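Local structure of putative alpha-L-fucosidase (3EYP) at residues 142-147 with 178-183; 148-153 with 183-188; 219-224 with 415-420; 392-397 with 441-446. The protein probably acts as an alpha-L-fucosidase, a family 29 glycoside hydrolase that removes L-fucose from glycans. All coordinates share one frame; numbering follows the deposited sequence.

How the contacts relate
The four contacts illustrate how a putative two-domain glycosidase is tied together. Contacts 1 and 2 are successive steps of helices 139-155 and 175-188 on the TIM-barrel part, their centres about 8 Å apart, and share K183. About 34 Å from both, centre to centre, contact 3 joins a loop of the barrel region to the F5/8 type C region. Contact 4 lies wholly within that second region, about 10 Å from contact 3 between centres and about 42 Å from contact 1. Contacts 3 and 4 touch: K416 N probably donates to W396 O at 2.8 Å, so the interdomain loop leans on the strand paired in contact 4.

Contact 1. Residues 142-147 with 178-183; sequences YKEYYA and YRHWYK
Two neighbouring outer helices of the TIM barrel, 139-155 and 175-188, pack here nearly parallel, at -16°, with W181 as a knob in a hole made by Y142, K143, Y146 and A147. The indole's CG lies beside its own backbone N (chi1 -58°), which sends the ring across toward the other helix. There its six-membered ring stacks face to face on Y146, centroids 3.8 Å apart and planes tilted by 29°, while Y142 CE2 approaches W181 CH2 obliquely. The two helices follow strands 119-124 and 162-164 of the parallel sheet, and Y146 reaches back to the first, its OH bonded to L124 O. The rotation of the indole is fixed by W181 NE1, which donates to K143 O at 3.2 Å in an almost straight bond, in the ring plane and on a carbonyl lone pair. K143 O also takes the helical bond from A147 N. H180 CD2 rests 3.7 Å from both K143 CG and A147 CB, and K143 NZ turns to E144 and E140.

Contact 2. Residues 148-153 with 183-188; sequences HQLGEL and KIVREK
L150 and V185 meet almost at right angles, branch against branch, at the more buried edge of this helix pair. L150 has its CG anti to the backbone N (chi1 -159°), which aims the isobutyl fork at the facing helix; CD2 comes within 3.8 Å of V185 CG2, and the other prong, CD1, lies 4.0 Å from that same V185 CG2. The methyl CG2 of V185 stands beside its own backbone N, and so it fits against both tips of the fork. One residue earlier, I184 points across, its CG2 4.2 Å from L150 CG and 4.3 Å from G151 N. G151 CA and I184 CA are 6.8 Å apart. K188 closes the outer end: its aliphatic chain lies near the carbonyl of G151, with CD 4.4 Å from G151 O. No hydrogen bond runs directly between the segments, and the direct contact is mainly apolar; S155 OG is bonded to both K188 NZ and G151 O. Beneath them, L150 reaches L124 on strand 119-124 and V185 touches I194 on strand 193-195, so the pair of helices rests on parallel strands of the barrel, with A147 of helix 139-155 packing on I184.

Contact 3. Residues 219-224 with 415-420; sequences PCWATT and DKQAIG
W221 leaves its chain with CG beside the backbone N (chi1 -47°), and chi2 of 98° sets the indole crosswise, so that one face takes methyl and methylene groups. A418 CB sits over the six-membered ring, 3.9 Å from its centroid and 20° off the normal, a CH-pi contact. P219, which follows a cis peptide bond, lays its CB over that same face and meets A418 CB at 3.9 Å. Here a TIM-barrel loop packs against a loop of the F5/8 type C region, whose H391 meets the indole edge-to-face. Q417 also has its CG beside the backbone N, and its chain then runs extended, carrying the amide along the proline: NE2 is 3.7 Å from P219 CD, while OE1 lies near the indole plane, 4.0 Å from W221 CZ2. An alanine in place of W221 would remove the face beneath A418 and P219 and would probably loosen the seam between the two regions. K416 NZ adds a salt bridge to D218.

Contact 4. Residues 392-397 with 441-446; sequences RTTKWS and DGKACP
A classic beta bulge lets D441 O serve two consecutive amides: T394 N donates at 2.8 Å and nearly straight, K395 N at 3.1 Å and more bent, both from above the carbonyl plane. In return, D441 N donates weakly to K395 O. R392 O accepts K443 N at 2.8 Å, close to the C=O axis. A CB on G442 would clash with R392 O. The R392 chain bends at chi3 (80°) to bring its guanidinium side-on to C445: NE donates to C445 O at 2.8 Å, in line with the carbonyl, and NH1 to C445 SG at 3.4 Å in the guanidinium plane. A444 CB lies over one guanidinium face, and NH2 is taken by A4 O and L389 O. An alanine at R392 would give up the guanidinium's bonds and would probably leave the C445 carbonyl and adjoining loops less firmly held. One water accepts from T393 OG1 at 2.7 Å and donates to A444 O, bridging strand 393-401 to the loop after 434-442. Strand 393-401 lies between 434-442 and 408-409 in one five-stranded antiparallel sheet, and residues 443-446 lead on to strand 447-454 of the second, with T393 and P446 both packed on I439.

Contact 1. Residues 142-147 with 178-183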
loop_
_atom_site.group_PDB
_atom_site.type_symbol
_atom_site.label_atom_id
_atom_site.label_comp_id
_atom_site.label_asym_id
_atom_site.label_seq_id
_atom_site.Cartn_x
_atom_site.Cartn_y
_atom_site.Cartn_z
ATOM N N TYR A 142 15.650 -26.313 -1.138
ATOM C CA TYR A 142 15.004 -25.249 -0.408
ATOM C C TYR A 142 13.726 -24.894 -1.165
ATOM O O TYR A 142 12.706 -24.526 -0.596
ATOM C CB TYR A 142 15.904 -24.029 -0.279
ATOM C CG TYR A 142 15.145 -22.874 0.383
ATOM C CD1 TYR A 142 14.896 -22.884 1.757
ATOM C CD2 TYR A 142 14.609 -21.827 -0.356
ATOM C CE1 TYR A 142 14.204 -21.875 2.369
ATOM C CE2 TYR A 142 13.878 -20.824 0.260
ATOM C CZ TYR A 142 13.689 -20.856 1.643
ATOM O OH TYR A 142 13.002 -19.853 2.314
ATOM N N LYS A 143 13.820 -24.973 -2.487
ATOM C CA LYS A 143 12.655 -24.726 -3.343
ATOM C C LYS A 143 11.541 -25.650 -2.926
ATOM O O LYS A 143 10.395 -25.224 -2.763
ATOM C CB LYS A 143 12.963 -24.950 -4.826
ATOM C CG LYS A 143 11.711 -25.150 -5.702
ATOM C CD LYS A 143 12.027 -25.534 -7.121
ATOM C CE LYS A 143 12.405 -27.001 -7.251
ATOM N NZ LYS A 143 12.491 -27.405 -8.691
ATOM N N GLU A 144 11.845 -26.926 -2.733
ATOM C CA GLU A 144 10.776 -27.859 -2.297
ATOM C C GLU A 144 10.261 -27.584 -0.887
ATOM O O GLU A 144 9.085 -27.691 -0.639
ATOM C CB GLU A 144 11.200 -29.341 -2.379
ATOM C CG GLU A 144 11.710 -29.742 -3.719
ATOM C CD GLU A 144 10.677 -29.537 -4.830
ATOM O OE1 GLU A 144 9.444 -29.730 -4.598
ATOM O OE2 GLU A 144 11.118 -29.151 -5.940
ATOM N N TYR A 145 11.172 -27.241 0.027
ATOM C CA TYR A 145 10.812 -26.937 1.440
ATOM C C TYR A 145 9.813 -25.780 1.483
ATOM O O TYR A 145 8.716 -25.829 2.084
ATOM C CB TYR A 145 12.066 -26.532 2.271
ATOM C CG TYR A 145 11.786 -25.897 3.654
ATOM C CD1 TYR A 145 11.185 -26.633 4.663
ATOM C CD2 TYR A 145 12.139 -24.577 3.942
ATOM C CE1 TYR A 145 10.926 -26.095 5.891
ATOM C CE2 TYR A 145 11.879 -24.017 5.170
ATOM C CZ TYR A 145 11.264 -24.778 6.149
ATOM O OH TYR A 145 11.030 -24.309 7.405
ATOM N N TYR A 146 10.227 -24.729 0.822
ATOM C CA TYR A 146 9.406 -23.517 0.751
ATOM C C TYR A 146 8.038 -23.845 0.145
ATOM O O TYR A 146 7.008 -23.398 0.611
ATOM C CB TYR A 146 10.107 -22.405 -0.054
ATOM C CG TYR A 146 9.408 -21.037 0.044
ATOM C CD1 TYR A 146 9.835 -20.085 0.918
ATOM C CD2 TYR A 146 8.329 -20.722 -0.803
ATOM C CE1 TYR A 146 9.209 -18.850 1.000
ATOM C CE2 TYR A 146 7.714 -19.516 -0.727
ATOM C CZ TYR A 146 8.157 -18.576 0.136
ATOM O OH TYR A 146 7.492 -17.354 0.193
ATOM N N ALA A 147 8.050 -24.637 -0.917
ATOM C CA ALA A 147 6.804 -25.020 -1.609
ATOM C C ALA A 147 5.879 -25.776 -0.688
ATOM O O ALA A 147 4.662 -25.567 -0.708
ATOM C CB ALA A 147 7.084 -25.829 -2.909
ATOM N N TYR A 178 10.791 -19.250 -8.172
ATOM C CA TYR A 178 9.611 -18.431 -7.890
ATOM C C TYR A 178 8.401 -18.909 -8.720
ATOM O O TYR A 178 7.235 -18.806 -8.272
ATOM C CB TYR A 178 9.877 -16.930 -8.139
ATOM C CG TYR A 178 10.744 -16.244 -7.146
ATOM C CD1 TYR A 178 10.223 -15.749 -5.952
ATOM C CD2 TYR A 178 12.099 -15.983 -7.441
ATOM C CE1 TYR A 178 11.040 -15.028 -5.041
ATOM C CE2 TYR A 178 12.901 -15.361 -6.535
ATOM C CZ TYR A 178 12.380 -14.866 -5.338
ATOM O OH TYR A 178 13.207 -14.180 -4.477
ATOM N N ARG A 179 8.656 -19.463 -9.913
ATOM C CA ARG A 179 7.536 -19.985 -10.743
ATOM C C ARG A 179 6.781 -21.084 -10.016
ATOM O O ARG A 179 5.545 -21.099 -9.945
ATOM C CB ARG A 179 8.000 -20.545 -12.083
ATOM C CG ARG A 179 6.846 -20.838 -13.071
ATOM C CD ARG A 179 7.379 -21.302 -14.435
ATOM N NE ARG A 179 8.111 -22.573 -14.396
ATOM C CZ ARG A 179 9.406 -22.783 -14.672
ATOM N NH1 ARG A 179 9.908 -24.058 -14.619
ATOM N NH2 ARG A 179 10.189 -21.803 -15.055
ATOM N N HIS A 180 7.571 -22.044 -9.572
ATOM C CA HIS A 180 7.082 -23.173 -8.793
ATOM C C HIS A 180 6.187 -22.666 -7.663
ATOM O O HIS A 180 5.066 -23.137 -7.462
ATOM C CB HIS A 180 8.269 -24.017 -8.281
ATOM C CG HIS A 180 7.879 -25.312 -7.645
ATOM N ND1 HIS A 180 7.144 -26.280 -8.304
ATOM C CD2 HIS A 180 8.171 -25.825 -6.424
ATOM C CE1 HIS A 180 6.972 -27.317 -7.495
ATOM N NE2 HIS A 180 7.585 -27.064 -6.349
ATOM N N TRP A 181 6.661 -21.636 -6.991
ATOM C CA TRP A 181 5.885 -21.023 -5.886
ATOM C C TRP A 181 4.633 -20.265 -6.316
ATOM O O TRP A 181 3.541 -20.398 -5.745
ATOM C CB TRP A 181 6.752 -20.135 -5.035
ATOM C CG TRP A 181 7.940 -20.815 -4.428
ATOM C CD1 TRP A 181 8.144 -22.142 -4.267
ATOM C CD2 TRP A 181 9.108 -20.159 -3.926
ATOM N NE1 TRP A 181 9.383 -22.373 -3.670
ATOM C CE2 TRP A 181 9.994 -21.160 -3.472
ATOM C CE3 TRP A 181 9.499 -18.834 -3.844
ATOM C CZ2 TRP A 181 11.218 -20.864 -2.893
ATOM C CZ3 TRP A 181 10.746 -18.536 -3.232
ATOM C CH2 TRP A 181 11.582 -19.544 -2.794
ATOM N N TYR A 182 4.798 -19.496 -7.354
ATOM C CA TYR A 182 3.690 -18.720 -7.942
ATOM C C TYR A 182 2.499 -19.592 -8.363
ATOM O O TYR A 182 1.350 -19.252 -8.114
ATOM C CB TYR A 182 4.218 -17.968 -9.153
ATOM C CG TYR A 182 3.181 -17.494 -10.100
ATOM C CD1 TYR A 182 2.441 -16.363 -9.814
ATOM C CD2 TYR A 182 2.987 -18.138 -11.324
ATOM C CE1 TYR A 182 1.533 -15.887 -10.704
ATOM C CE2 TYR A 182 2.089 -17.685 -12.214
ATOM C CZ TYR A 182 1.352 -16.552 -11.911
ATOM O OH TYR A 182 0.416 -16.084 -12.812
ATOM N N LYS A 183 2.803 -20.753 -8.932
ATOM C CA LYS A 183 1.760 -21.690 -9.384
ATOM C C LYS A 183 0.915 -22.164 -8.212
ATOM O O LYS A 183 -0.324 -22.331 -8.293
ATOM C CB LYS A 183 2.385 -22.900 -10.137
ATOM C CG LYS A 183 2.904 -22.523 -11.542
ATOM C CD LYS A 183 3.454 -23.732 -12.343
ATOM C CE LYS A 183 2.556 -24.971 -12.278
ATOM N NZ LYS A 183 1.821 -25.362 -13.581
#

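Contact 2. Residues 148-153 with 183-188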
loop_
_atom_site.group_PDB
_atom_site.type_symbol
_atom_site.label_atom_id
_atom_site.label_comp_id
_atom_site.label_asym_id
_atom_site.label_seq_id
_atom_site.Cartn_x
_atom_site.Cartn_y
_atom_site.Cartn_z
ATOM N N HIS A 148 6.462 -26.613 0.157
ATOM C CA HIS A 148 5.664 -27.383 1.110
ATOM C C HIS A 148 4.966 -26.442 2.049
ATOM O O HIS A 148 3.827 -26.593 2.347
ATOM C CB HIS A 148 6.494 -28.399 1.902
ATOM C CG HIS A 148 6.856 -29.625 1.115
ATOM N ND1 HIS A 148 5.917 -30.383 0.435
ATOM C CD2 HIS A 148 8.039 -30.257 0.950
ATOM C CE1 HIS A 148 6.527 -31.404 -0.153
ATOM N NE2 HIS A 148 7.819 -31.351 0.139
ATOM N N GLN A 149 5.722 -25.509 2.581
ATOM C CA GLN A 149 5.204 -24.550 3.563
ATOM C C GLN A 149 4.138 -23.633 2.974
ATOM O O GLN A 149 3.125 -23.311 3.600
ATOM C CB GLN A 149 6.351 -23.749 4.163
ATOM C CG GLN A 149 7.261 -24.607 5.023
ATOM C CD GLN A 149 8.031 -23.820 6.085
ATOM O OE1 GLN A 149 8.624 -22.752 5.801
ATOM N NE2 GLN A 149 8.080 -24.386 7.317
ATOM N N LEU A 150 4.413 -23.229 1.735
ATOM C CA LEU A 150 3.499 -22.414 0.952
ATOM C C LEU A 150 2.178 -23.156 0.817
ATOM O O LEU A 150 1.114 -22.626 1.097
ATOM C CB LEU A 150 4.168 -21.995 -0.392
ATOM C CG LEU A 150 3.625 -20.794 -1.137
ATOM C CD1 LEU A 150 3.400 -19.578 -0.250
ATOM C CD2 LEU A 150 4.415 -20.544 -2.500
ATOM N N GLY A 151 2.263 -24.431 0.533
ATOM C CA GLY A 151 1.088 -25.272 0.456
ATOM C C GLY A 151 0.260 -25.364 1.712
ATOM O O GLY A 151 -0.984 -25.375 1.676
ATOM N N GLU A 152 0.942 -25.436 2.844
ATOM C CA GLU A 152 0.258 -25.398 4.104
ATOM C C GLU A 152 -0.470 -24.057 4.257
ATOM O O GLU A 152 -1.651 -23.996 4.593
ATOM C CB GLU A 152 1.233 -25.632 5.306
ATOM C CG GLU A 152 1.924 -26.997 5.303
ATOM C CD GLU A 152 2.796 -27.176 6.479
ATOM O OE1 GLU A 152 3.543 -26.217 6.731
ATOM O OE2 GLU A 152 2.819 -28.264 7.121
ATOM N N LEU A 153 0.243 -22.972 4.015
ATOM C CA LEU A 153 -0.288 -21.628 4.349
ATOM C C LEU A 153 -1.374 -21.176 3.385
ATOM O O LEU A 153 -2.285 -20.360 3.724
ATOM C CB LEU A 153 0.868 -20.579 4.390
ATOM C CG LEU A 153 1.806 -20.769 5.592
ATOM C CD1 LEU A 153 3.027 -19.854 5.589
ATOM C CD2 LEU A 153 1.048 -20.653 6.874
ATOM N N LYS A 183 2.803 -20.753 -8.932
ATOM C CA LYS A 183 1.760 -21.690 -9.384
ATOM C C LYS A 183 0.915 -22.164 -8.212
ATOM O O LYS A 183 -0.324 -22.331 -8.293
ATOM C CB LYS A 183 2.385 -22.900 -10.137
ATOM C CG LYS A 183 2.904 -22.523 -11.542
ATOM C CD LYS A 183 3.454 -23.732 -12.343
ATOM C CE LYS A 183 2.556 -24.971 -12.278
ATOM N NZ LYS A 183 1.821 -25.362 -13.581
ATOM N N ILE A 184 1.578 -22.335 -7.079
ATOM C CA ILE A 184 0.863 -22.730 -5.859
ATOM C C ILE A 184 -0.061 -21.653 -5.408
ATOM O O ILE A 184 -1.234 -21.888 -5.161
ATOM C CB ILE A 184 1.814 -23.155 -4.711
ATOM C CG1 ILE A 184 2.510 -24.451 -5.124
ATOM C CG2 ILE A 184 1.051 -23.241 -3.387
ATOM C CD1 ILE A 184 3.915 -24.618 -4.616
ATOM N N VAL A 185 0.490 -20.469 -5.260
ATOM C CA VAL A 185 -0.327 -19.307 -4.838
ATOM C C VAL A 185 -1.565 -19.109 -5.724
ATOM O O VAL A 185 -2.743 -19.003 -5.269
ATOM C CB VAL A 185 0.536 -17.993 -4.679
ATOM C CG1 VAL A 185 -0.343 -16.788 -4.329
ATOM C CG2 VAL A 185 1.663 -18.151 -3.556
ATOM N N ARG A 186 -1.299 -19.123 -7.016
ATOM C CA ARG A 186 -2.296 -18.726 -8.021
ATOM C C ARG A 186 -3.418 -19.787 -8.048
ATOM O O ARG A 186 -4.605 -19.487 -8.137
ATOM C CB ARG A 186 -1.614 -18.570 -9.370
ATOM C CG ARG A 186 -2.250 -17.624 -10.337
ATOM C CD ARG A 186 -1.919 -16.143 -10.066
ATOM N NE ARG A 186 -2.667 -15.790 -8.895
ATOM C CZ ARG A 186 -2.373 -14.812 -8.056
ATOM N NH1 ARG A 186 -1.361 -13.965 -8.283
ATOM N NH2 ARG A 186 -3.143 -14.672 -7.016
ATOM N N GLU A 187 -3.022 -21.043 -7.947
ATOM C CA GLU A 187 -3.995 -22.141 -7.952
ATOM C C GLU A 187 -4.864 -22.172 -6.706
ATOM O O GLU A 187 -6.092 -22.268 -6.754
ATOM C CB GLU A 187 -3.304 -23.486 -8.175
ATOM C CG GLU A 187 -4.230 -24.651 -7.823
ATOM C CD GLU A 187 -3.608 -25.990 -8.091
ATOM O OE1 GLU A 187 -3.255 -26.686 -7.109
ATOM O OE2 GLU A 187 -3.482 -26.353 -9.290
ATOM N N LYS A 188 -4.235 -22.016 -5.563
ATOM C CA LYS A 188 -4.952 -22.205 -4.322
ATOM C C LYS A 188 -5.689 -20.968 -3.878
ATOM O O LYS A 188 -6.664 -21.050 -3.174
ATOM C CB LYS A 188 -3.988 -22.643 -3.218
ATOM C CG LYS A 188 -3.417 -24.014 -3.518
ATOM C CD LYS A 188 -2.655 -24.587 -2.345
ATOM C CE LYS A 188 -2.268 -26.046 -2.596
ATOM N NZ LYS A 188 -3.397 -26.964 -2.182
#

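Contact 3. Residues 219-224 with 415-420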
loop_
_atom_site.group_PDB
_atom_site.type_symbol
_atom_site.label_atom_id
_atom_site.label_comp_id
_atom_site.label_asym_id
_atom_site.label_seq_id
_atom_site.Cartn_x
_atom_site.Cartn_y
_atom_site.Cartn_z
ATOM N N PRO A 219 6.437 11.998 -10.227
ATOM C CA PRO A 219 5.269 11.152 -10.298
ATOM C C PRO A 219 5.580 9.742 -9.840
ATOM O O PRO A 219 6.727 9.354 -9.668
ATOM C CB PRO A 219 4.950 11.113 -11.787
ATOM C CG PRO A 219 6.335 11.266 -12.421
ATOM C CD PRO A 219 7.033 12.241 -11.556
ATOM N N CYS A 220 4.502 8.995 -9.669
ATOM C CA CYS A 220 4.592 7.580 -9.456
ATOM C C CYS A 220 3.575 6.892 -10.364
ATOM O O CYS A 220 2.400 6.875 -10.071
ATOM C CB CYS A 220 4.325 7.250 -7.970
ATOM S SG CYS A 220 4.460 5.474 -7.608
ATOM N N TRP A 221 4.060 6.293 -11.439
ATOM C CA TRP A 221 3.201 5.556 -12.370
ATOM C C TRP A 221 3.000 4.123 -11.904
ATOM O O TRP A 221 3.863 3.536 -11.205
ATOM C CB TRP A 221 3.772 5.557 -13.793
ATOM C CG TRP A 221 4.211 6.896 -14.250
ATOM C CD1 TRP A 221 5.484 7.369 -14.229
ATOM C CD2 TRP A 221 3.390 7.971 -14.736
ATOM N NE1 TRP A 221 5.510 8.657 -14.690
ATOM C CE2 TRP A 221 4.250 9.048 -15.023
ATOM C CE3 TRP A 221 2.027 8.123 -14.989
ATOM C CZ2 TRP A 221 3.783 10.268 -15.511
ATOM C CZ3 TRP A 221 1.565 9.353 -15.493
ATOM C CH2 TRP A 221 2.435 10.389 -15.749
ATOM N N ALA A 222 1.849 3.559 -12.286
ATOM C CA ALA A 222 1.535 2.203 -11.891
ATOM C C ALA A 222 2.324 1.243 -12.739
ATOM O O ALA A 222 2.475 0.062 -12.399
ATOM C CB ALA A 222 0.041 1.923 -12.027
ATOM N N THR A 223 2.699 1.740 -13.914
ATOM C CA THR A 223 3.540 1.029 -14.875
ATOM C C THR A 223 5.022 1.291 -14.663
ATOM O O THR A 223 5.455 2.391 -14.250
ATOM C CB THR A 223 3.190 1.428 -16.370
ATOM O OG1 THR A 223 3.171 2.870 -16.530
ATOM C CG2 THR A 223 1.860 0.854 -16.778
ATOM N N THR A 224 5.793 0.283 -15.037
ATOM C CA THR A 224 7.247 0.356 -15.086
ATOM C C THR A 224 7.771 -0.819 -15.899
ATOM O O THR A 224 7.015 -1.718 -16.255
ATOM C CB THR A 224 7.947 0.411 -13.643
ATOM O OG1 THR A 224 9.264 0.970 -13.773
ATOM C CG2 THR A 224 8.037 -0.966 -12.928
ATOM N N ASP A 415 1.692 21.996 -13.039
ATOM C CA ASP A 415 2.361 21.123 -13.981
ATOM C C ASP A 415 2.706 19.808 -13.304
ATOM O O ASP A 415 3.816 19.265 -13.464
ATOM C CB ASP A 415 3.616 21.839 -14.507
ATOM C CG ASP A 415 3.281 23.109 -15.327
ATOM O OD1 ASP A 415 2.172 23.169 -15.921
ATOM O OD2 ASP A 415 4.125 24.042 -15.328
ATOM N N LYS A 416 1.711 19.311 -12.558
ATOM C CA LYS A 416 1.732 17.968 -11.995
ATOM C C LYS A 416 1.601 16.969 -13.123
ATOM O O LYS A 416 1.158 17.285 -14.206
ATOM C CB LYS A 416 0.648 17.768 -10.950
ATOM C CG LYS A 416 0.734 18.714 -9.758
ATOM C CD LYS A 416 2.092 18.813 -9.241
ATOM C CE LYS A 416 2.477 17.647 -8.366
ATOM N NZ LYS A 416 3.976 17.649 -8.122
ATOM N N GLN A 417 2.074 15.758 -12.888
ATOM C CA GLN A 417 2.074 14.763 -13.963
ATOM C C GLN A 417 1.050 13.632 -13.823
ATOM O O GLN A 417 0.023 13.641 -14.509
ATOM C CB GLN A 417 3.453 14.203 -14.127
ATOM C CG GLN A 417 4.460 15.186 -14.616
ATOM C CD GLN A 417 5.810 14.515 -14.761
ATOM O OE1 GLN A 417 5.983 13.560 -15.526
ATOM N NE2 GLN A 417 6.751 14.988 -14.029
ATOM N N ALA A 418 1.322 12.686 -12.912
ATOM C CA ALA A 418 0.380 11.542 -12.686
ATOM C C ALA A 418 -0.828 11.921 -11.886
ATOM O O ALA A 418 -0.823 12.838 -11.056
ATOM C CB ALA A 418 1.086 10.337 -11.986
ATOM N N ILE A 419 -1.877 11.161 -12.167
ATOM C CA ILE A 419 -3.012 11.075 -11.314
ATOM C C ILE A 419 -3.203 9.673 -10.778
ATOM O O ILE A 419 -3.057 9.423 -9.586
ATOM C CB ILE A 419 -4.313 11.545 -11.972
ATOM C CG1 ILE A 419 -4.200 13.013 -12.446
ATOM C CG2 ILE A 419 -5.399 11.432 -10.940
ATOM C CD1 ILE A 419 -5.441 13.552 -13.236
ATOM N N GLY A 420 -3.519 8.772 -11.670
ATOM C CA GLY A 420 -3.859 7.418 -11.276
ATOM C C GLY A 420 -4.973 7.304 -10.234
ATOM O O GLY A 420 -6.015 7.988 -10.269
#

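Contact 4. Residues 392-397 with 441-446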
loop_
_atom_site.group_PDB
_atom_site.type_symbol
_atom_site.label_atom_id
_atom_site.label_comp_id
_atom_site.label_asym_id
_atom_site.label_seq_id
_atom_site.Cartn_x
_atom_site.Cartn_y
_atom_site.Cartn_z
ATOM N N ARG A 392 -4.185 8.179 -18.217
ATOM C CA ARG A 392 -4.636 8.955 -19.398
ATOM C C ARG A 392 -4.086 10.345 -19.391
ATOM O O ARG A 392 -3.474 10.794 -20.326
ATOM C CB ARG A 392 -6.171 9.003 -19.422
ATOM C CG ARG A 392 -6.765 7.636 -19.495
ATOM C CD ARG A 392 -8.261 7.642 -19.378
ATOM N NE ARG A 392 -8.914 8.002 -20.623
ATOM C CZ ARG A 392 -9.134 7.183 -21.643
ATOM N NH1 ARG A 392 -9.732 7.655 -22.722
ATOM N NH2 ARG A 392 -8.725 5.927 -21.624
ATOM N N THR A 393 -4.374 11.043 -18.317
ATOM C CA THR A 393 -3.829 12.418 -18.089
ATOM C C THR A 393 -2.382 12.381 -17.628
ATOM O O THR A 393 -1.983 11.537 -16.806
ATOM C CB THR A 393 -4.722 13.197 -17.093
ATOM O OG1 THR A 393 -6.056 13.294 -17.669
ATOM C CG2 THR A 393 -4.123 14.555 -16.776
ATOM N N THR A 394 -1.581 13.292 -18.198
ATOM C CA THR A 394 -0.161 13.341 -17.915
ATOM C C THR A 394 0.381 14.690 -17.551
ATOM O O THR A 394 1.556 14.811 -17.228
ATOM C CB THR A 394 0.705 12.797 -19.079
ATOM O OG1 THR A 394 0.462 13.567 -20.274
ATOM C CG2 THR A 394 0.432 11.320 -19.336
ATOM N N LYS A 395 -0.475 15.699 -17.576
ATOM C CA LYS A 395 -0.091 16.995 -17.018
ATOM C C LYS A 395 -1.333 17.718 -16.570
ATOM O O LYS A 395 -2.354 17.685 -17.268
ATOM C CB LYS A 395 0.711 17.782 -18.087
ATOM C CG LYS A 395 1.236 19.100 -17.624
ATOM C CD LYS A 395 2.028 19.771 -18.747
ATOM C CE LYS A 395 2.329 21.229 -18.392
ATOM N NZ LYS A 395 2.712 21.991 -19.652
ATOM N N TRP A 396 -1.277 18.268 -15.374
ATOM C CA TRP A 396 -2.396 18.990 -14.789
ATOM C C TRP A 396 -1.992 20.040 -13.773
ATOM O O TRP A 396 -0.923 19.961 -13.096
ATOM C CB TRP A 396 -3.435 18.037 -14.167
ATOM C CG TRP A 396 -2.898 17.134 -13.077
ATOM C CD1 TRP A 396 -2.201 15.989 -13.242
ATOM C CD2 TRP A 396 -3.050 17.311 -11.676
ATOM N NE1 TRP A 396 -1.908 15.429 -12.022
ATOM C CE2 TRP A 396 -2.403 16.245 -11.047
ATOM C CE3 TRP A 396 -3.655 18.289 -10.888
ATOM C CZ2 TRP A 396 -2.349 16.114 -9.651
ATOM C CZ3 TRP A 396 -3.590 18.161 -9.519
ATOM C CH2 TRP A 396 -2.951 17.077 -8.921
ATOM N N SER A 397 -2.845 21.047 -13.702
ATOM C CA SER A 397 -2.656 22.161 -12.750
ATOM C C SER A 397 -3.980 22.609 -12.182
ATOM O O SER A 397 -5.028 22.367 -12.744
ATOM C CB SER A 397 -1.993 23.354 -13.390
ATOM O OG SER A 397 -0.870 22.986 -14.126
ATOM N N ASP A 441 -2.346 17.931 -20.641
ATOM C CA ASP A 441 -1.763 16.952 -21.576
ATOM C C ASP A 441 -2.080 15.553 -21.111
ATOM O O ASP A 441 -2.395 15.315 -19.920
ATOM C CB ASP A 441 -0.248 17.123 -21.668
ATOM C CG ASP A 441 0.332 16.602 -22.968
ATOM O OD1 ASP A 441 -0.396 16.195 -23.898
ATOM O OD2 ASP A 441 1.561 16.571 -23.064
ATOM N N GLY A 442 -2.002 14.644 -22.079
ATOM C CA GLY A 442 -2.302 13.229 -21.865
ATOM C C GLY A 442 -2.094 12.361 -23.059
ATOM O O GLY A 442 -1.816 12.847 -24.125
ATOM N N LYS A 443 -2.210 11.068 -22.829
ATOM C CA LYS A 443 -2.163 10.052 -23.864
ATOM C C LYS A 443 -3.569 9.776 -24.414
ATOM O O LYS A 443 -3.730 9.191 -25.495
ATOM C CB LYS A 443 -1.632 8.746 -23.312
ATOM C CG LYS A 443 -0.215 8.831 -22.855
ATOM C CD LYS A 443 0.162 7.570 -22.103
ATOM C CE LYS A 443 0.276 6.377 -23.036
ATOM N NZ LYS A 443 0.230 5.092 -22.318
ATOM N N ALA A 444 -4.565 10.202 -23.644
ATOM C CA ALA A 444 -5.963 10.087 -24.070
ATOM C C ALA A 444 -6.881 11.084 -23.369
ATOM O O ALA A 444 -6.505 11.773 -22.441
ATOM C CB ALA A 444 -6.496 8.654 -23.910
ATOM N N CYS A 445 -8.101 11.160 -23.862
ATOM C CA CYS A 445 -9.067 12.107 -23.300
ATOM C C CYS A 445 -9.191 11.780 -21.815
ATOM O O CYS A 445 -9.108 10.636 -21.453
ATOM C CB CYS A 445 -10.426 12.048 -23.969
ATOM S SG CYS A 445 -11.240 10.500 -23.893
ATOM N N PRO A 446 -9.396 12.776 -20.974
ATOM C CA PRO A 446 -9.498 12.553 -19.509
ATOM C C PRO A 446 -10.674 11.707 -19.078
ATOM O O PRO A 446 -11.737 11.704 -19.695
ATOM C CB PRO A 446 -9.668 13.952 -18.941
ATOM C CG PRO A 446 -9.979 14.844 -20.089
ATOM C CD PRO A 446 -9.522 14.193 -21.341
HETATM O O HOH W 1 -5.884 13.631 -20.358
#